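Local coordinates for protein ditrans,polycis-undecaprenyl-diphosphate synthase ((2E,6E)-farnesyl-diphosphate specific) (Acinetobacter baumannii, PDB 6ACS) that probably builds the long undecaprenyl diphosphate chain, precursor of the lipid carrier for bacterial cell wall sugars, by adding isopentenyl units to farnesyl diphosphate, at residues 83-88 with 99-104; 207-212 with 218-223; 171-176 with 197-202. All coordinates share one frame; numbering follows the deposited sequence. Where two conformers were deposited one is given.

Contact 1: 83-88 with 99-104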
# COMPACT_ATOMS: atom_id res chain seq x y z
N GLU B 83 17.32 17.07 19.29
CA GLU B 83 18.56 17.73 18.90
C GLU B 83 18.68 17.82 17.39
O GLU B 83 19.19 18.80 16.85
CB GLU B 83 19.76 16.99 19.50
CG GLU B 83 20.97 17.87 19.72
CD GLU B 83 21.27 18.05 21.20
OE1 GLU B 83 21.02 17.11 21.98
OE2 GLU B 83 21.75 19.15 21.57
N THR B 84 18.20 16.79 16.69
CA THR B 84 18.28 16.79 15.23
C THR B 84 17.34 17.82 14.62
O THR B 84 17.70 18.51 13.65
CB THR B 84 17.99 15.38 14.71
OG1 THR B 84 18.90 14.45 15.32
CG2 THR B 84 18.13 15.33 13.19
N ILE B 85 16.13 17.96 15.17
CA ILE B 85 15.23 19.01 14.71
C ILE B 85 15.89 20.38 14.89
O ILE B 85 15.86 21.24 13.99
CB ILE B 85 13.88 18.92 15.44
CG1 ILE B 85 13.17 17.60 15.10
CG2 ILE B 85 13.00 20.11 15.08
CD1 ILE B 85 11.94 17.36 15.93
N HIS B 86 16.48 20.60 16.08
CA HIS B 86 17.18 21.85 16.34
C HIS B 86 18.26 22.09 15.30
O HIS B 86 18.38 23.19 14.75
CB HIS B 86 17.80 21.84 17.74
CG HIS B 86 16.84 22.14 18.84
ND1 HIS B 86 16.05 23.27 18.86
CD2 HIS B 86 16.56 21.46 19.98
CE1 HIS B 86 15.31 23.27 19.96
NE2 HIS B 86 15.60 22.18 20.66
N GLU B 87 19.06 21.06 15.01
CA GLU B 87 20.17 21.19 14.06
C GLU B 87 19.68 21.45 12.64
O GLU B 87 20.37 22.11 11.86
CB GLU B 87 21.03 19.93 14.12
CG GLU B 87 22.21 19.89 13.16
CD GLU B 87 23.09 18.65 13.36
OE1 GLU B 87 22.84 17.89 14.32
OE2 GLU B 87 24.01 18.43 12.55
N GLN B 88 18.50 20.94 12.29
CA GLN B 88 18.02 21.05 10.92
C GLN B 88 17.29 22.35 10.61
O GLN B 88 17.26 22.76 9.44
CB GLN B 88 17.12 19.86 10.59
CG GLN B 88 17.88 18.54 10.44
CD GLN B 88 18.81 18.54 9.23
OE1 GLN B 88 18.52 19.17 8.21
NE2 GLN B 88 19.94 17.85 9.36
N LEU B 99 9.29 22.07 7.11
CA LEU B 99 9.34 20.86 7.91
C LEU B 99 7.94 20.48 8.39
O LEU B 99 7.17 21.34 8.83
CB LEU B 99 10.26 21.07 9.11
CG LEU B 99 10.73 19.85 9.91
CD1 LEU B 99 11.29 18.78 8.99
CD2 LEU B 99 11.77 20.30 10.92
N ARG B 100 7.63 19.18 8.33
CA ARG B 100 6.35 18.66 8.77
C ARG B 100 6.59 17.36 9.53
O ARG B 100 7.58 16.67 9.30
CB ARG B 100 5.42 18.44 7.57
CG ARG B 100 3.99 18.12 7.94
CD ARG B 100 3.11 17.88 6.71
NE ARG B 100 3.01 19.05 5.84
CZ ARG B 100 2.06 19.21 4.92
NH1 ARG B 100 1.13 18.27 4.76
NH2 ARG B 100 2.04 20.29 4.16
N PHE B 101 5.68 17.03 10.44
CA PHE B 101 5.76 15.78 11.18
C PHE B 101 4.43 15.05 11.05
O PHE B 101 3.37 15.69 11.08
CB PHE B 101 6.10 16.02 12.65
CG PHE B 101 7.38 16.78 12.82
CD1 PHE B 101 7.36 18.17 12.87
CD2 PHE B 101 8.59 16.11 12.87
CE1 PHE B 101 8.55 18.88 13.00
CE2 PHE B 101 9.79 16.82 13.00
CZ PHE B 101 9.76 18.20 13.07
N ILE B 102 4.48 13.74 10.84
CA ILE B 102 3.26 12.94 10.84
C ILE B 102 3.40 11.83 11.87
O ILE B 102 4.51 11.40 12.21
CB ILE B 102 2.92 12.34 9.46
CG1 ILE B 102 4.09 11.49 8.97
CG2 ILE B 102 2.55 13.46 8.47
CD1 ILE B 102 3.85 10.84 7.60
N GLY B 103 2.26 11.37 12.38
CA GLY B 103 2.23 10.34 13.39
C GLY B 103 1.43 10.78 14.60
O GLY B 103 0.91 11.89 14.68
N ASP B 104 1.32 9.85 15.54
CA ASP B 104 0.56 10.05 16.77
C ASP B 104 1.36 10.95 17.70
O ASP B 104 2.51 10.64 18.03
CB ASP B 104 0.29 8.69 17.39
CG ASP B 104 -0.64 8.73 18.59
OD1 ASP B 104 -1.04 9.82 19.07
OD2 ASP B 104 -0.98 7.62 19.05
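L99 faces helix 71-95 from the start of the second segment, but its approach to I85, with L99 CD2 4.3 Å from I85 CG2, is loose and uncertain because the leucine takes two positions. T123 OG1 of helix 110-123 is hydrogen-bonded to its backbone N. R100 turns to the other side of the sheet, and its backbone pairs with L131 and I133 of strand 129-134. F101, again on the helix side, carries the tighter packing. Its ring and the I85 side chain come from opposite directions, with CD1 of I85 3.7 Å from CE2 of F101 and CG1 of I85 4.0 Å from CZ of F101. The extended end of I85 (chi2 171°) pushes CD1 forward to that ring. This is the second half of a beta-alpha-beta unit: strand 56-61, helix 71-95 lying against the sheet, then strand 97-102, parallel to the first. A branched aliphatic and an aromatic suit such a buried seam, which A119 and M116 of helix 110-123 also line. I102 follows the alternation and leaves the helix side, packing against Y137 and L175.

Contact 2: 207-212 with 218-223. With IPA (isopropyl alcohol), chain G.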
# COMPACT_ATOMS: atom_id res chain seq x y z
N TYR B 207 11.27 0.72 -4.58
CA TYR B 207 12.68 0.49 -4.87
C TYR B 207 13.32 -0.10 -3.63
O TYR B 207 13.35 0.54 -2.58
CB TYR B 207 13.36 1.80 -5.27
CG TYR B 207 14.83 1.64 -5.56
CD1 TYR B 207 15.26 1.28 -6.84
CD2 TYR B 207 15.79 1.86 -4.58
CE1 TYR B 207 16.60 1.16 -7.12
CE2 TYR B 207 17.14 1.74 -4.86
CZ TYR B 207 17.53 1.38 -6.13
OH TYR B 207 18.86 1.24 -6.43
N PHE B 208 13.82 -1.33 -3.74
CA PHE B 208 14.43 -2.03 -2.62
C PHE B 208 15.93 -2.15 -2.84
O PHE B 208 16.38 -2.44 -3.95
CB PHE B 208 13.80 -3.42 -2.47
CG PHE B 208 12.32 -3.37 -2.17
CD1 PHE B 208 11.88 -3.10 -0.90
CD2 PHE B 208 11.39 -3.54 -3.18
CE1 PHE B 208 10.51 -3.03 -0.60
CE2 PHE B 208 10.02 -3.47 -2.90
CZ PHE B 208 9.59 -3.22 -1.62
N THR B 209 16.71 -1.93 -1.78
CA THR B 209 18.16 -2.10 -1.85
C THR B 209 18.66 -2.82 -0.61
O THR B 209 18.16 -2.60 0.49
CB THR B 209 18.88 -0.75 -2.01
OG1 THR B 209 20.29 -0.96 -1.99
CG2 THR B 209 18.50 0.26 -0.90
N ASP B 210 19.68 -3.68 -0.81
CA ASP B 210 20.36 -4.33 0.31
C ASP B 210 21.22 -3.36 1.10
O ASP B 210 21.61 -3.70 2.23
CB ASP B 210 21.26 -5.47 -0.18
CG ASP B 210 20.49 -6.66 -0.69
OD1 ASP B 210 19.25 -6.69 -0.54
OD2 ASP B 210 21.14 -7.58 -1.25
N THR B 211 21.54 -2.20 0.54
CA THR B 211 22.38 -1.23 1.25
C THR B 211 21.76 -0.87 2.59
O THR B 211 20.56 -0.57 2.67
CB THR B 211 22.55 0.03 0.39
OG1 THR B 211 23.19 -0.30 -0.85
CG2 THR B 211 23.35 1.08 1.14
N LEU B 212 22.55 -0.94 3.66
CA LEU B 212 22.07 -0.49 4.96
C LEU B 212 22.05 1.04 4.98
O LEU B 212 22.90 1.69 4.38
CB LEU B 212 22.96 -1.02 6.08
CG LEU B 212 23.15 -2.54 6.10
CD1 LEU B 212 24.06 -2.99 7.27
CD2 LEU B 212 21.80 -3.26 6.13
N VAL B 218 24.31 9.50 -1.70
CA VAL B 218 23.60 10.27 -2.72
C VAL B 218 23.83 9.65 -4.10
O VAL B 218 22.96 9.77 -4.98
CB VAL B 218 23.99 11.76 -2.66
CG1 VAL B 218 25.39 12.01 -3.17
CG2 VAL B 218 22.96 12.60 -3.43
N GLU B 219 24.97 9.01 -4.32
CA GLU B 219 25.17 8.29 -5.58
C GLU B 219 24.13 7.18 -5.75
O GLU B 219 23.58 6.98 -6.84
CB GLU B 219 26.58 7.72 -5.67
CG GLU B 219 27.68 8.77 -5.87
CD GLU B 219 28.10 9.47 -4.58
OE1 GLU B 219 27.75 8.97 -3.48
OE2 GLU B 219 28.77 10.52 -4.68
N GLU B 220 23.86 6.43 -4.68
CA GLU B 220 22.84 5.39 -4.82
C GLU B 220 21.45 5.99 -4.94
O GLU B 220 20.59 5.44 -5.64
CB GLU B 220 22.87 4.37 -3.67
CG GLU B 220 21.87 3.24 -3.96
CD GLU B 220 22.00 2.01 -3.06
OE1 GLU B 220 21.25 1.04 -3.29
OE2 GLU B 220 22.85 2.01 -2.16
N PHE B 221 21.21 7.12 -4.26
CA PHE B 221 19.95 7.83 -4.46
C PHE B 221 19.77 8.26 -5.91
O PHE B 221 18.68 8.14 -6.47
CB PHE B 221 19.88 9.02 -3.50
CG PHE B 221 18.57 9.75 -3.53
CD1 PHE B 221 17.41 9.14 -3.06
CD2 PHE B 221 18.50 11.07 -3.95
CE1 PHE B 221 16.19 9.81 -3.07
CE2 PHE B 221 17.29 11.76 -3.95
CZ PHE B 221 16.12 11.12 -3.51
N ASP B 222 20.85 8.78 -6.53
CA ASP B 222 20.80 9.15 -7.94
C ASP B 222 20.46 7.94 -8.79
O ASP B 222 19.70 8.03 -9.76
CB ASP B 222 22.14 9.72 -8.42
CG ASP B 222 22.52 11.04 -7.76
OD1 ASP B 222 21.64 11.74 -7.20
OD2 ASP B 222 23.73 11.37 -7.79
N HIS B 223 21.07 6.79 -8.47
CA HIS B 223 20.75 5.57 -9.20
C HIS B 223 19.28 5.21 -9.04
O HIS B 223 18.63 4.80 -10.01
CB HIS B 223 21.65 4.43 -8.71
CG HIS B 223 21.27 3.08 -9.23
ND1 HIS B 223 21.45 2.70 -10.55
CD2 HIS B 223 20.70 2.01 -8.61
CE1 HIS B 223 21.02 1.47 -10.72
NE2 HIS B 223 20.56 1.03 -9.56
C1 IPA G . 17.47 -1.56 -10.08
C2 IPA G . 17.92 -2.18 -8.77
C3 IPA G . 16.71 -2.42 -7.87
O2 IPA G . 18.83 -1.31 -8.14
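This is a mainly polar contact, in which a helix glutamate is gripped by two threonine hydroxyls where the chain leaves strand 205-208, the last strand of the sheet within this chain, shortly before helix 218-235. The carboxylate of E220 spans both threonines. OE1 accepts from T209 OG1 at 2.6 Å, on its syn side and 17° out of the carboxylate plane, while OE2 accepts through its syn lone pair from T211 OG1 at 2.7 Å. E220 reaches this far because CG lies anti to the backbone N (chi1 -175°) and the chain beyond is extended, approaching T209 from the opposite direction and sliding past T211. Threonine suits both positions: the hydroxyl donates while the methyl lies beside the carboxylate. T209 OG1 also accepts from the backbone N of T211 at 3.1 Å, N-H...O angle 162°, forming an ST turn, which ties T209 to T211.

One turn further along the helix, H223 meets Y207 of the strand, the two side chains crossing at about a right angle. Y207 OH comes 3.0 Å from CD2 of H223, at the edge of the imidazole. An isopropanol, probably from the crystallisation liquor, bridges the two: its O2 donates to Y207 OH at 3.1 Å and is hydrogen-bonded to H223 NE2 at 3.2 Å. Within the chain, the Y207 ring also packs on A224 and V227. F208 touches L206 of the second subunit, and T209 pairs through its backbone with R186, predicted to bind substrate.

With a hydroxyl donor on each oxygen, the carboxylate is held against rotation, and these two donors would be expected to favour the ionised form of E220.

Contact 3: 171-176 with 197-202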
# COMPACT_ATOMS: atom_id res chain seq x y z
N LYS B 171 -9.43 13.31 2.62
CA LYS B 171 -9.10 14.60 3.22
C LYS B 171 -8.70 14.49 4.68
O LYS B 171 -8.27 15.49 5.26
CB LYS B 171 -10.26 15.58 3.06
CG LYS B 171 -10.62 15.89 1.61
CD LYS B 171 -9.44 16.54 0.90
CE LYS B 171 -9.82 17.05 -0.48
NZ LYS B 171 -8.62 17.38 -1.29
N TYR B 172 -8.82 13.31 5.28
CA TYR B 172 -8.48 13.10 6.68
C TYR B 172 -7.19 12.30 6.86
O TYR B 172 -6.73 12.15 8.00
CB TYR B 172 -9.62 12.36 7.38
CG TYR B 172 -10.89 13.18 7.45
CD1 TYR B 172 -11.82 13.17 6.41
CD2 TYR B 172 -11.17 13.95 8.58
CE1 TYR B 172 -13.00 13.91 6.49
CE2 TYR B 172 -12.36 14.69 8.67
CZ TYR B 172 -13.27 14.66 7.62
OH TYR B 172 -14.44 15.39 7.68
N VAL B 173 -6.61 11.82 5.79
CA VAL B 173 -5.37 11.03 5.80
C VAL B 173 -4.19 11.99 5.76
O VAL B 173 -4.25 13.03 5.10
CB VAL B 173 -5.34 10.08 4.59
CG1 VAL B 173 -4.05 9.19 4.63
CG2 VAL B 173 -6.61 9.20 4.56
N SER B 174 -3.09 11.63 6.43
CA SER B 174 -1.94 12.54 6.47
C SER B 174 -1.41 12.84 5.06
O SER B 174 -1.49 12.01 4.14
CB SER B 174 -0.80 11.95 7.32
OG SER B 174 -1.27 11.51 8.58
N LEU B 175 -0.88 14.06 4.89
CA LEU B 175 -0.21 14.51 3.66
C LEU B 175 -1.16 14.61 2.46
O LEU B 175 -0.71 14.56 1.31
CB LEU B 175 0.99 13.62 3.31
CG LEU B 175 2.00 13.50 4.46
CD1 LEU B 175 3.24 12.77 3.99
CD2 LEU B 175 2.35 14.87 5.03
N ASN B 176 -2.46 14.79 2.69
CA ASN B 176 -3.37 14.83 1.56
C ASN B 176 -3.23 16.10 0.73
O ASN B 176 -3.79 16.15 -0.37
CB ASN B 176 -4.83 14.68 2.02
CG ASN B 176 -5.28 15.80 2.93
OD1 ASN B 176 -5.56 16.92 2.47
ND2 ASN B 176 -5.39 15.51 4.23
N LEU B 197 3.54 4.31 4.54
CA LEU B 197 2.51 5.11 3.85
C LEU B 197 1.57 4.33 2.93
O LEU B 197 1.56 4.50 1.70
CB LEU B 197 3.22 6.17 3.04
CG LEU B 197 4.08 7.15 3.80
CD1 LEU B 197 4.87 8.00 2.78
CD2 LEU B 197 3.18 8.03 4.66
N LEU B 198 0.69 3.52 3.53
CA LEU B 198 -0.12 2.59 2.75
C LEU B 198 -1.08 3.31 1.80
O LEU B 198 -1.14 3.01 0.60
CB LEU B 198 -0.92 1.70 3.70
CG LEU B 198 -0.07 0.95 4.72
CD1 LEU B 198 -0.99 0.21 5.70
CD2 LEU B 198 0.93 -0.01 4.06
N TRP B 199 -1.85 4.26 2.32
CA TRP B 199 -2.77 5.01 1.47
C TRP B 199 -2.01 5.83 0.44
O TRP B 199 -2.34 5.83 -0.76
CB TRP B 199 -3.66 5.91 2.35
CG TRP B 199 -4.67 6.75 1.60
CD1 TRP B 199 -4.46 7.97 1.01
CD2 TRP B 199 -6.05 6.44 1.40
NE1 TRP B 199 -5.63 8.43 0.43
CE2 TRP B 199 -6.62 7.51 0.67
CE3 TRP B 199 -6.87 5.36 1.77
CZ2 TRP B 199 -7.96 7.52 0.31
CZ3 TRP B 199 -8.20 5.39 1.40
CH2 TRP B 199 -8.73 6.45 0.68
N GLN B 200 -0.97 6.55 0.89
CA GLN B 200 -0.30 7.55 0.06
C GLN B 200 0.60 6.93 -0.99
O GLN B 200 0.92 7.58 -1.99
CB GLN B 200 0.52 8.48 0.95
CG GLN B 200 -0.30 9.23 2.04
CD GLN B 200 -0.40 8.49 3.38
OE1 GLN B 200 -0.29 7.27 3.46
NE2 GLN B 200 -0.62 9.25 4.44
N ALA B 201 1.00 5.68 -0.80
CA ALA B 201 1.90 5.01 -1.74
C ALA B 201 1.17 3.97 -2.58
O ALA B 201 1.82 3.06 -3.13
CB ALA B 201 3.07 4.38 -0.97
N ALA B 202 -0.15 4.11 -2.73
CA ALA B 202 -0.93 3.10 -3.43
C ALA B 202 -0.43 2.85 -4.84
O ALA B 202 -0.57 1.73 -5.35
CB ALA B 202 -2.40 3.52 -3.52
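Hydrogen bonding between Q200 and S174 joins the loop after helix 166-170 to the loop before strand 205-208. Q200 NE2 donates to S174 O at 2.9 Å with an N-H...O angle of 160°. The acceptor lies close to the amide plane of Q200, but the donor sits 40° above the carbonyl plane of S174, so the bond does not follow a lone pair. A bend at chi2 (90°) swings the amide across to this carbonyl. The same NE2 also bonds D142 OD2 of helix 139-155, and S174 OG, in one conformer, is hydrogen-bonded to D142 OD1. Within the first loop, V173 to N176 form a type II turn whose backbone bond is weak; N176 ND2 reinforces it by donating to V173 O at 2.9 Å.

The apolar part centres on V173, a compact branched residue that fits between an indole and an amide. Its CG2 stands over the five-membered ring of W199, 4.1 Å from the centroid and almost on the normal, a CH-pi contact. Its CG1 lies 3.8 Å from W199 CD1 and 3.4 Å from Q200 NE2. W199 in turn meets the ring of F169 and touches M140 of the second subunit.

Because S174 O and D142 OD2 are both acceptors, they mark which end of the buried Q200 amide carries the nitrogen. The neutral side chain thereby links two loops and a helix without bringing in a second charge.

Overall arrangement
The three contacts follow one another along the chain, neither nesting nor crossing. After strands 12-17 and 56-61, contact 1 closes the short connection from helix 71-95 into strand 97-102. Contact 3 then closes a loop of 20 residues that contains strand 183-186, and contact 2 last closes the five-residue link from strand 205-208 to helix 218-235. Contacts 1 and 2 thus lie at the two outermost strands of the parallel sheet, their centres about 23 Å apart. Contact 3 abuts contact 1 directly, S174, L175 and L197 packing on I102, and L175 also on R100. It stays about 10 Å, nearest atoms, from contact 2; those two also touch the second subunit.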